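Local coordinates for neck appendage protein (Bacillus phage GA-1, PDB 3GUD), which carries at its C-terminal end an intramolecular chaperone domain that assembles as a trimer and mediates folding of the triple-beta-helix of the phage appendage, at residues Gly70-Glu75 with Gly95-Ile100. Residues are numbered along the deposited sequence; the frame is centred on the assembly and turned at random. Where two conformers were deposited one is given.
Sequences GYDEWE and GNIYSI
Trp74 lays its indole flat over the backbone of Gly95, whose carbonyl O sits 3.4 Å above the ring plane near its centre. Trp74 CG lies between the backbone N and the carbonyl carbon (chi1 57°). Gly95 suits the place because a side chain directed at CZ2 would find little space. The same carbonyl accepts the backbone N-H of Trp74 (N to O 3.3 Å), nearly in line with the C=O bond, while NE1 turns to the carbonyl of Glu93. At the rim of the indole, in its plane, CG2 of Ile97 meets CZ3 at 3.5 Å and also touches CB of Asp72; an apolar methyl suits this spot. On the opposite face of the ribbon, Tyr71 directs its ring edge at the face of Tyr98, centroids 4.6 Å apart and planes at 61°. Tyr71 CG is anti to its backbone N (chi1 177°), and the ring reaches over the partner strand, its OH 3.2 Å from Asn96 CB. Phe64 packs on both tyrosines. Between the two faces runs a ladder of paired backbone bonds: Asp72 and Ile97 exchange N-H and C=O, with Ile97 N to Asp72 O at 2.9 Å, and Gly70 and Ser99 do likewise. Packing is thus close where the indole lies on Gly95 and at the tyrosine pair. It is loose at the two acids, one on each face: Glu73 meets the other strand with little more than CB, its carboxylate leading away, while Asp72 touches Ile97 through CB and is otherwise exposed. Arg4 of a second subunit bonds to Tyr98 O, tying the ribbon into the trimer. Alternation of hydrogen-bonded and non-hydrogen-bonded pairs marks a two-stranded antiparallel beta ribbon, here the base of a long hairpin arm projecting from the helical part of the chaperone domain.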
loop_
_atom_site.group_PDB
_atom_site.type_symbol
_atom_site.label_atom_id
_atom_site.label_comp_id
_atom_site.label_asym_id
_atom_site.label_seq_id
_atom_site.Cartn_x
_atom_site.Cartn_y
_atom_site.Cartn_z
ATOM N N GLY A 70 0.259 10.945 11.642
ATOM C CA GLY A 70 0.478 10.530 13.012
ATOM C C GLY A 70 1.435 11.463 13.712
ATOM O O GLY A 70 2.202 12.194 13.066
ATOM N N TYR A 71 1.363 11.485 15.036
ATOM C CA TYR A 71 2.347 12.240 15.814
ATOM C C TYR A 71 2.832 11.369 16.950
ATOM O O TYR A 71 2.080 10.604 17.526
ATOM C CB TYR A 71 1.789 13.560 16.356
ATOM C CG TYR A 71 2.774 14.316 17.234
ATOM C CD1 TYR A 71 3.719 15.181 16.680
ATOM C CD2 TYR A 71 2.750 14.170 18.616
ATOM C CE1 TYR A 71 4.609 15.882 17.483
ATOM C CE2 TYR A 71 3.625 14.863 19.427
ATOM C CZ TYR A 71 4.550 15.713 18.862
ATOM O OH TYR A 71 5.405 16.382 19.701
ATOM N N ASP A 72 4.113 11.503 17.227
ATOM C CA ASP A 72 4.757 10.647 18.196
ATOM C C ASP A 72 5.800 11.445 18.940
ATOM O O ASP A 72 6.520 12.296 18.391
ATOM C CB ASP A 72 5.371 9.378 17.564
ATOM C CG ASP A 72 5.891 8.382 18.616
ATOM O OD1 ASP A 72 5.532 8.531 19.803
ATOM O OD2 ASP A 72 6.641 7.463 18.223
ATOM N N GLU A 73 5.823 11.215 20.250
ATOM C CA GLU A 73 6.690 11.982 21.137
ATOM C C GLU A 73 7.268 11.121 22.253
ATOM O O GLU A 73 6.645 10.133 22.674
ATOM C CB GLU A 73 5.918 13.159 21.716
ATOM C CG GLU A 73 6.238 13.461 23.173
ATOM C CD GLU A 73 5.202 12.910 24.149
ATOM O OE1 GLU A 73 4.070 12.584 23.720
ATOM O OE2 GLU A 73 5.536 12.825 25.352
ATOM N N TRP A 74 8.451 11.480 22.747
ATOM C CA TRP A 74 9.135 10.581 23.686
ATOM C C TRP A 74 9.980 11.202 24.809
ATOM O O TRP A 74 10.374 12.371 24.756
ATOM C CB TRP A 74 9.952 9.510 22.946
ATOM C CG TRP A 74 10.984 10.019 22.001
ATOM C CD1 TRP A 74 12.264 10.403 22.295
ATOM C CD2 TRP A 74 10.834 10.157 20.584
ATOM N NE1 TRP A 74 12.912 10.785 21.140
ATOM C CE2 TRP A 74 12.052 10.645 20.077
ATOM C CE3 TRP A 74 9.778 9.920 19.693
ATOM C CZ2 TRP A 74 12.240 10.902 18.706
ATOM C CZ3 TRP A 74 9.961 10.176 18.341
ATOM C CH2 TRP A 74 11.180 10.658 17.861
ATOM N N GLU A 75 10.229 10.391 25.837
ATOM C CA GLU A 75 11.055 10.790 26.965
ATOM C C GLU A 75 12.544 10.622 26.672
ATOM O O GLU A 75 12.933 9.780 25.867
ATOM C CB GLU A 75 10.673 9.989 28.205
ATOM C CG GLU A 75 9.469 10.550 28.931
ATOM C CD GLU A 75 9.540 12.060 29.065
ATOM O OE1 GLU A 75 8.512 12.673 29.420
ATOM O OE2 GLU A 75 10.624 12.628 28.811
ATOM N N GLY A 95 12.715 13.757 21.602
ATOM C CA GLY A 95 12.352 14.294 20.305
ATOM C C GLY A 95 10.900 14.001 20.010
ATOM O O GLY A 95 10.171 13.511 20.869
ATOM N N ASN A 96 10.472 14.321 18.798
ATOM C CA ASN A 96 9.157 13.926 18.324
ATOM C C ASN A 96 9.270 13.665 16.841
ATOM O O ASN A 96 10.340 13.845 16.252
ATOM C CB ASN A 96 8.095 15.001 18.605
ATOM C CG ASN A 96 8.501 16.375 18.105
ATOM O OD1 ASN A 96 8.228 16.740 16.963
ATOM N ND2 ASN A 96 9.170 17.141 18.959
ATOM N N ILE A 97 8.173 13.252 16.227
ATOM C CA ILE A 97 8.224 12.881 14.833
ATOM C C ILE A 97 6.810 12.776 14.301
ATOM O O ILE A 97 5.936 12.226 14.961
ATOM C CB ILE A 97 8.984 11.537 14.665
ATOM C CG1 ILE A 97 9.301 11.251 13.198
ATOM C CG2 ILE A 97 8.210 10.397 15.288
ATOM C CD1 ILE A 97 9.678 9.806 12.938
ATOM N N TYR A 98 6.587 13.343 13.121
ATOM C CA TYR A 98 5.346 13.145 12.392
ATOM C C TYR A 98 5.596 12.130 11.293
ATOM O O TYR A 98 6.621 12.177 10.616
ATOM C CB TYR A 98 4.876 14.449 11.765
ATOM C CG TYR A 98 4.343 15.459 12.752
ATOM C CD1 TYR A 98 5.208 16.267 13.487
ATOM C CD2 TYR A 98 2.970 15.620 12.938
ATOM C CE1 TYR A 98 4.722 17.208 14.390
ATOM C CE2 TYR A 98 2.468 16.558 13.840
ATOM C CZ TYR A 98 3.351 17.354 14.561
ATOM O OH TYR A 98 2.868 18.290 15.455
ATOM N N SER A 99 4.668 11.203 11.126
ATOM C CA SER A 99 4.776 10.201 10.083
ATOM C C SER A 99 3.520 10.332 9.269
ATOM O O SER A 99 2.740 11.231 9.514
ATOM C CB SER A 99 4.888 8.793 10.683
ATOM O OG SER A 99 3.808 8.498 11.552
ATOM N N ILE A 100 3.313 9.461 8.294
ATOM C CA ILE A 100 2.045 9.466 7.580
ATOM C C ILE A 100 1.494 8.052 7.575
ATOM O O ILE A 100 2.223 7.105 7.850
ATOM C CB ILE A 100 2.140 10.034 6.118
ATOM C CG1 ILE A 100 2.827 9.045 5.171
ATOM C CG2 ILE A 100 2.822 11.406 6.093
ATOM C CD1 ILE A 100 2.594 9.333 3.705
#